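PTS system, nitrogen regulatory IIA protein (PDB 2A0J) probably acts as a phosphohistidine-carrying regulatory protein of the phosphotransferase system, linking phosphoryl transfer to nitrogen regulation. Local coordinates at residues S56-G68 with F89-L103. Sequence-based numbering, arbitrary orientation.
Sequences STGLGQGVAIPHG and FDAPDGKPVSLIFIL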
ATOM      1  N   SER A  56       7.120  11.251  -3.567  1.00 12.87           N
ATOM      2  CA  SER A  56       5.951  10.732  -2.870  1.00 17.91           C
ATOM      3  C   SER A  56       4.989   9.937  -3.745  1.00 18.94           C
ATOM      4  O   SER A  56       4.616  10.358  -4.844  1.00 20.05           O
ATOM      5  CB  SER A  56       5.178  11.875  -2.207  1.00 12.63           C
ATOM      6  OG  SER A  56       4.107  11.369  -1.422  1.00 18.35           O
ATOM      7  N   THR A  57       4.583   8.780  -3.231  1.00 16.00           N
ATOM      8  CA  THR A  57       3.654   7.916  -3.935  1.00 13.01           C
ATOM      9  C   THR A  57       2.247   8.243  -3.488  1.00  8.48           C
ATOM     10  O   THR A  57       1.324   7.468  -3.705  1.00 13.88           O
ATOM     11  CB  THR A  57       3.961   6.423  -3.680  1.00 16.40           C
ATOM     12  OG1 THR A  57       4.208   6.202  -2.281  1.00 20.21           O
ATOM     13  CG2 THR A  57       5.184   6.007  -4.477  1.00 18.74           C
ATOM     14  N   GLY A  58       2.101   9.405  -2.855  1.00 15.81           N
ATOM     15  CA  GLY A  58       0.799   9.863  -2.411  1.00 13.11           C
ATOM     16  C   GLY A  58       0.012  10.319  -3.626  1.00 15.77           C
ATOM     17  O   GLY A  58       0.544  11.015  -4.492  1.00 14.28           O
ATOM     18  N   LEU A  59      -1.253   9.924  -3.701  1.00 19.44           N
ATOM     19  CA  LEU A  59      -2.101  10.287  -4.834  1.00 19.00           C
ATOM     20  C   LEU A  59      -2.885  11.558  -4.561  1.00 20.43           C
ATOM     21  O   LEU A  59      -3.510  12.118  -5.459  1.00 18.80           O
ATOM     22  CB  LEU A  59      -3.084   9.153  -5.136  1.00 21.37           C
ATOM     23  CG  LEU A  59      -2.513   7.794  -5.545  1.00 16.86           C
ATOM     24  CD1 LEU A  59      -3.642   6.780  -5.608  1.00 17.89           C
ATOM     25  CD2 LEU A  59      -1.814   7.910  -6.889  1.00 18.76           C
ATOM     26  N   GLY A  60      -2.837  12.012  -3.314  1.00 18.48           N
ATOM     27  CA  GLY A  60      -3.574  13.198  -2.933  1.00 10.50           C
ATOM     28  C   GLY A  60      -4.827  12.759  -2.189  1.00 19.82           C
ATOM     29  O   GLY A  60      -5.351  11.669  -2.443  1.00 22.54           O
ATOM     30  N   GLN A  61      -5.287  13.583  -1.253  1.00 12.07           N
ATOM     31  CA  GLN A  61      -6.489  13.301  -0.485  1.00 14.69           C
ATOM     32  C   GLN A  61      -6.394  12.153   0.526  1.00 14.85           C
ATOM     33  O   GLN A  61      -7.299  11.322   0.623  1.00 13.27           O
ATOM     34  CB  GLN A  61      -7.648  13.053  -1.446  1.00 17.85           C
ATOM     35  CG  GLN A  61      -7.979  14.249  -2.315  1.00 30.16           C
ATOM     36  CD  GLN A  61      -8.666  13.852  -3.611  1.00 60.84           C
ATOM     37  OE1 GLN A  61      -9.232  14.693  -4.309  1.00 72.13           O
ATOM     38  NE2 GLN A  61      -8.606  12.566  -3.946  1.00 65.91           N
ATOM     39  N   GLY A  62      -5.301  12.124   1.283  1.00 18.81           N
ATOM     40  CA  GLY A  62      -5.111  11.106   2.307  1.00 12.13           C
ATOM     41  C   GLY A  62      -4.802   9.695   1.837  1.00 20.52           C
ATOM     42  O   GLY A  62      -4.755   8.767   2.650  1.00 23.43           O
ATOM     43  N   VAL A  63      -4.596   9.528   0.534  1.00  9.45           N
ATOM     44  CA  VAL A  63      -4.286   8.226  -0.034  1.00 14.48           C
ATOM     45  C   VAL A  63      -2.860   8.158  -0.586  1.00 21.75           C
ATOM     46  O   VAL A  63      -2.264   9.180  -0.935  1.00 21.61           O
ATOM     47  CB  VAL A  63      -5.254   7.878  -1.171  1.00 21.93           C
ATOM     48  CG1 VAL A  63      -4.910   6.499  -1.744  1.00 20.29           C
ATOM     49  CG2 VAL A  63      -6.690   7.923  -0.660  1.00  6.94           C
ATOM     50  N   ALA A  64      -2.319   6.945  -0.654  1.00 19.60           N
ATOM     51  CA  ALA A  64      -0.974   6.716  -1.174  1.00 14.61           C
ATOM     52  C   ALA A  64      -0.835   5.259  -1.620  1.00 17.94           C
ATOM     53  O   ALA A  64      -1.577   4.379  -1.165  1.00 15.43           O
ATOM     54  CB  ALA A  64       0.072   7.049  -0.104  1.00  6.54           C
ATOM     55  N   ILE A  65       0.122   5.011  -2.506  1.00  9.07           N
ATOM     56  CA  ILE A  65       0.368   3.673  -3.030  1.00  7.95           C
ATOM     57  C   ILE A  65       1.856   3.371  -3.131  1.00 10.87           C
ATOM     58  O   ILE A  65       2.410   3.313  -4.225  1.00 10.63           O
ATOM     59  CB  ILE A  65      -0.249   3.498  -4.439  1.00 19.19           C
ATOM     60  CG1 ILE A  65       0.122   4.699  -5.321  1.00 34.04           C
ATOM     61  CG2 ILE A  65      -1.757   3.332  -4.336  1.00 21.04           C
ATOM     62  CD1 ILE A  65      -0.200   4.521  -6.792  1.00 34.92           C
ATOM     63  N   PRO A  66       2.529   3.176  -1.986  1.00  7.82           N
ATOM     64  CA  PRO A  66       3.964   2.881  -2.044  1.00  8.03           C
ATOM     65  C   PRO A  66       4.159   1.548  -2.772  1.00 16.69           C
ATOM     66  O   PRO A  66       3.375   0.618  -2.580  1.00 17.37           O
ATOM     67  CB  PRO A  66       4.366   2.786  -0.564  1.00  7.17           C
ATOM     68  CG  PRO A  66       3.289   3.524   0.170  1.00  3.91           C
ATOM     69  CD  PRO A  66       2.042   3.174  -0.596  1.00 12.49           C
ATOM     70  N   HIS A  67       5.189   1.444  -3.603  1.00 20.57           N
ATOM     71  CA  HIS A  67       5.428   0.188  -4.313  1.00 20.26           C
ATOM     72  C   HIS A  67       6.896  -0.018  -4.712  1.00 24.01           C
ATOM     73  O   HIS A  67       7.692   0.925  -4.707  1.00 25.63           O
ATOM     74  CB  HIS A  67       4.526   0.105  -5.555  1.00 23.32           C
ATOM     75  CG  HIS A  67       4.653   1.274  -6.483  1.00 13.10           C
ATOM     76  ND1 HIS A  67       3.996   2.467  -6.275  1.00 13.16           N
ATOM     77  CD2 HIS A  67       5.378   1.438  -7.616  1.00  8.13           C
ATOM     78  CE1 HIS A  67       4.309   3.314  -7.239  1.00 19.89           C
ATOM     79  NE2 HIS A  67       5.148   2.714  -8.066  1.00 21.16           N
ATOM     80  N   GLY A  68       7.244  -1.256  -5.057  1.00 19.97           N
ATOM     81  CA  GLY A  68       8.607  -1.574  -5.449  1.00 13.77           C
ATOM     82  C   GLY A  68       8.739  -2.909  -6.165  1.00 18.09           C
ATOM     83  O   GLY A  68       7.902  -3.798  -6.013  1.00 22.87           O
ATOM     84  N   PHE A  89       2.960  12.565   4.527  1.00 11.97           N
ATOM     85  CA  PHE A  89       3.478  11.725   3.456  1.00 14.87           C
ATOM     86  C   PHE A  89       4.159  12.502   2.340  1.00 19.29           C
ATOM     87  O   PHE A  89       4.501  11.923   1.307  1.00 25.55           O
ATOM     88  CB  PHE A  89       2.330  10.916   2.850  1.00 11.41           C
ATOM     89  CG  PHE A  89       2.680   9.493   2.544  1.00  8.72           C
ATOM     90  CD1 PHE A  89       2.745   8.545   3.564  1.00 20.56           C
ATOM     91  CD2 PHE A  89       2.947   9.091   1.235  1.00 19.15           C
ATOM     92  CE1 PHE A  89       3.075   7.210   3.282  1.00 24.19           C
ATOM     93  CE2 PHE A  89       3.281   7.762   0.939  1.00 18.60           C
ATOM     94  CZ  PHE A  89       3.344   6.821   1.961  1.00  7.58           C
ATOM     95  N   ASP A  90       4.350  13.802   2.532  1.00 13.20           N
ATOM     96  CA  ASP A  90       4.981  14.624   1.510  1.00 13.09           C
ATOM     97  C   ASP A  90       4.142  14.542   0.232  1.00 20.22           C
ATOM     98  O   ASP A  90       4.652  14.695  -0.876  1.00 16.80           O
ATOM     99  CB  ASP A  90       6.411  14.132   1.246  1.00 19.87           C
ATOM    100  CG  ASP A  90       7.217  13.938   2.536  1.00 36.42           C
ATOM    101  OD1 ASP A  90       7.097  12.867   3.174  1.00 39.81           O
ATOM    102  OD2 ASP A  90       7.962  14.867   2.925  1.00 36.28           O
ATOM    103  N   ALA A  91       2.843  14.305   0.413  1.00 18.31           N
ATOM    104  CA  ALA A  91       1.886  14.182  -0.686  1.00 19.17           C
ATOM    105  C   ALA A  91       1.847  15.375  -1.645  1.00 23.03           C
ATOM    106  O   ALA A  91       2.247  16.486  -1.293  1.00 21.34           O
ATOM    107  CB  ALA A  91       0.495  13.938  -0.122  1.00 15.79           C
ATOM    108  N   PRO A  92       1.339  15.151  -2.873  1.00 24.22           N
ATOM    109  CA  PRO A  92       1.216  16.161  -3.932  1.00 22.25           C
ATOM    110  C   PRO A  92       0.311  17.357  -3.615  1.00 18.49           C
ATOM    111  O   PRO A  92       0.436  18.406  -4.250  1.00 23.29           O
ATOM    112  CB  PRO A  92       0.695  15.353  -5.127  1.00 23.52           C
ATOM    113  CG  PRO A  92       1.206  13.990  -4.872  1.00 30.59           C
ATOM    114  CD  PRO A  92       0.963  13.824  -3.392  1.00 20.54           C
ATOM    115  N   ASP A  93      -0.611  17.203  -2.666  1.00 12.57           N
ATOM    116  CA  ASP A  93      -1.494  18.315  -2.306  1.00 19.98           C
ATOM    117  C   ASP A  93      -1.264  18.896  -0.899  1.00 26.13           C
ATOM    118  O   ASP A  93      -2.002  19.775  -0.455  1.00 28.07           O
ATOM    119  CB  ASP A  93      -2.974  17.922  -2.467  1.00 17.52           C
ATOM    120  CG  ASP A  93      -3.364  16.663  -1.680  1.00 33.97           C
ATOM    121  OD1 ASP A  93      -2.740  16.345  -0.644  1.00 26.19           O
ATOM    122  OD2 ASP A  93      -4.330  15.997  -2.101  1.00 43.03           O
ATOM    123  N   GLY A  94      -0.244  18.401  -0.202  1.00 23.40           N
ATOM    124  CA  GLY A  94       0.061  18.906   1.127  1.00 25.52           C
ATOM    125  C   GLY A  94      -0.681  18.281   2.303  1.00 25.39           C
ATOM    126  O   GLY A  94      -0.359  18.562   3.457  1.00 25.18           O
ATOM    127  N   LYS A  95      -1.673  17.443   2.027  1.00 20.15           N
ATOM    128  CA  LYS A  95      -2.434  16.810   3.099  1.00 23.08           C
ATOM    129  C   LYS A  95      -1.836  15.470   3.489  1.00 22.56           C
ATOM    130  O   LYS A  95      -1.365  14.723   2.633  1.00 23.76           O
ATOM    131  CB  LYS A  95      -3.888  16.588   2.675  1.00 29.86           C
ATOM    132  CG  LYS A  95      -4.650  17.847   2.294  1.00 33.58           C
ATOM    133  CD  LYS A  95      -6.082  17.506   1.903  1.00 34.68           C
ATOM    134  CE  LYS A  95      -6.822  18.724   1.386  1.00 39.71           C
ATOM    135  NZ  LYS A  95      -6.192  19.254   0.140  1.00 60.25           N
ATOM    136  N   PRO A  96      -1.849  15.144   4.794  1.00 22.16           N
ATOM    137  CA  PRO A  96      -1.312  13.879   5.308  1.00 19.75           C
ATOM    138  C   PRO A  96      -2.168  12.697   4.827  1.00 18.27           C
ATOM    139  O   PRO A  96      -3.258  12.906   4.293  1.00 16.95           O
ATOM    140  CB  PRO A  96      -1.358  14.079   6.818  1.00 18.39           C
ATOM    141  CG  PRO A  96      -2.562  14.957   6.992  1.00 14.41           C
ATOM    142  CD  PRO A  96      -2.403  15.963   5.887  1.00 15.32           C
ATOM    143  N   VAL A  97      -1.680  11.468   5.007  1.00 18.64           N
ATOM    144  CA  VAL A  97      -2.419  10.288   4.543  1.00 19.56           C
ATOM    145  C   VAL A  97      -2.839   9.296   5.630  1.00 18.30           C
ATOM    146  O   VAL A  97      -2.123   9.084   6.615  1.00 16.64           O
ATOM    147  CB  VAL A  97      -1.603   9.511   3.480  1.00 15.26           C
ATOM    148  CG1 VAL A  97      -1.040  10.479   2.451  1.00  5.43           C
ATOM    149  CG2 VAL A  97      -0.501   8.719   4.150  1.00 12.52           C
ATOM    150  N   SER A  98      -3.999   8.671   5.431  1.00  9.97           N
ATOM    151  CA  SER A  98      -4.513   7.696   6.395  1.00 10.76           C
ATOM    152  C   SER A  98      -4.811   6.349   5.746  1.00 13.61           C
ATOM    153  O   SER A  98      -5.074   5.359   6.431  1.00 16.31           O
ATOM    154  CB  SER A  98      -5.784   8.229   7.071  1.00  3.72           C
ATOM    155  OG  SER A  98      -5.490   9.294   7.965  1.00 10.96           O
ATOM    156  N   LEU A  99      -4.776   6.320   4.420  1.00 15.74           N
ATOM    157  CA  LEU A  99      -5.038   5.092   3.683  1.00 13.73           C
ATOM    158  C   LEU A  99      -3.828   4.721   2.829  1.00 12.00           C
ATOM    159  O   LEU A  99      -3.513   5.398   1.851  1.00 15.88           O
ATOM    160  CB  LEU A  99      -6.289   5.265   2.824  1.00  5.22           C
ATOM    161  CG  LEU A  99      -7.530   5.605   3.658  1.00 14.78           C
ATOM    162  CD1 LEU A  99      -8.781   5.546   2.793  1.00 28.01           C
ATOM    163  CD2 LEU A  99      -7.648   4.630   4.817  1.00  3.60           C
ATOM    164  N   ILE A 100      -3.151   3.641   3.208  1.00 14.15           N
ATOM    165  CA  ILE A 100      -1.955   3.209   2.491  1.00 22.79           C
ATOM    166  C   ILE A 100      -2.027   1.797   1.889  1.00 22.40           C
ATOM    167  O   ILE A 100      -2.230   0.814   2.602  1.00 20.55           O
ATOM    168  CB  ILE A 100      -0.687   3.274   3.420  1.00 21.21           C
ATOM    169  CG1 ILE A 100      -0.582   4.647   4.098  1.00 13.56           C
ATOM    170  CG2 ILE A 100       0.581   3.021   2.605  1.00  5.20           C
ATOM    171  CD1 ILE A 100      -1.465   4.816   5.318  1.00 11.32           C
ATOM    172  N   PHE A 101      -1.861   1.707   0.570  1.00 17.66           N
ATOM    173  CA  PHE A 101      -1.851   0.413  -0.107  1.00 16.14           C
ATOM    174  C   PHE A 101      -0.424   0.167  -0.635  1.00 14.17           C
ATOM    175  O   PHE A 101       0.074   0.923  -1.470  1.00  5.93           O
ATOM    176  CB  PHE A 101      -2.866   0.389  -1.263  1.00 12.20           C
ATOM    177  CG  PHE A 101      -3.101  -0.989  -1.832  1.00 13.55           C
ATOM    178  CD1 PHE A 101      -2.103  -1.640  -2.560  1.00 32.39           C
ATOM    179  CD2 PHE A 101      -4.297  -1.659  -1.592  1.00 12.15           C
ATOM    180  CE1 PHE A 101      -2.291  -2.941  -3.037  1.00 23.97           C
ATOM    181  CE2 PHE A 101      -4.498  -2.964  -2.065  1.00 17.07           C
ATOM    182  CZ  PHE A 101      -3.492  -3.604  -2.787  1.00 22.12           C
ATOM    183  N   ILE A 102       0.235  -0.878  -0.132  1.00 15.07           N
ATOM    184  CA  ILE A 102       1.601  -1.196  -0.557  1.00 14.35           C
ATOM    185  C   ILE A 102       1.605  -2.369  -1.517  1.00  9.81           C
ATOM    186  O   ILE A 102       0.884  -3.339  -1.318  1.00 16.24           O
ATOM    187  CB  ILE A 102       2.518  -1.575   0.629  1.00 15.09           C
ATOM    188  CG1 ILE A 102       2.361  -0.574   1.775  1.00 15.54           C
ATOM    189  CG2 ILE A 102       3.965  -1.616   0.162  1.00 19.08           C
ATOM    190  CD1 ILE A 102       1.140  -0.829   2.660  1.00 16.89           C
ATOM    191  N   LEU A 103       2.423  -2.277  -2.558  1.00 14.28           N
ATOM    192  CA  LEU A 103       2.524  -3.340  -3.550  1.00 17.32           C
ATOM    193  C   LEU A 103       3.967  -3.691  -3.898  1.00 19.09           C
ATOM    194  O   LEU A 103       4.757  -2.811  -4.240  1.00 26.34           O
ATOM    195  CB  LEU A 103       1.802  -2.941  -4.837  1.00 17.71           C
ATOM    196  CG  LEU A 103       1.851  -4.028  -5.919  1.00 29.04           C
ATOM    197  CD1 LEU A 103       1.048  -5.232  -5.450  1.00 29.37           C
ATOM    198  CD2 LEU A 103       1.301  -3.510  -7.231  1.00 13.13           C
TER
HETATM  199  O   HOH W   1      -2.833  13.789   0.523  1.00 17.33           O
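Gly-62 O accepts both Ser-98 N and Leu-99 N, opening the parallel ladder between edge strand 63-70 and strand 97-106 in the mixed sheet of this EIIA type 2 domain. Phe-101 N reaches Ala-64 O almost straight (177° at the hydrogen). Pro-66 has no N-H, yet its carbonyl takes Leu-103 N at 3.0 Å, and Gly-68 N returns a bond to Leu-103 O. On the face bearing Ala-64, the methyl CB lies over the Phe-89 ring, 3.4 Å from CE2; this small side chain lets the ring come close to the strand. Pro-66 CG and, in plane, Thr-57 OG1, hydrogen-bonded to Glu-52, meet the ring edge, while Leu-25 and Phe-26 of helix 22-33 also touch Phe-89. Ser-56 OG donates to Phe-89 O and accepts Gly-58 N in an ST turn. Asp-93 OD2 uses its syn lone pair to bind Gln-61 N at 2.7 Å and lies 3.0 Å from Gly-60 CA, where positive phi (102°) suits glycine. Its OD1 accepts Lys-95 N in an Asx turn. From the face of Val-63 and Leu-99, the His-67 side chain leads away from strand 97-106, with CG between backbone N and carbonyl carbon (chi1 55°), and ND1 donates to Ile-65 O at 2.7 Å, within the ring plane.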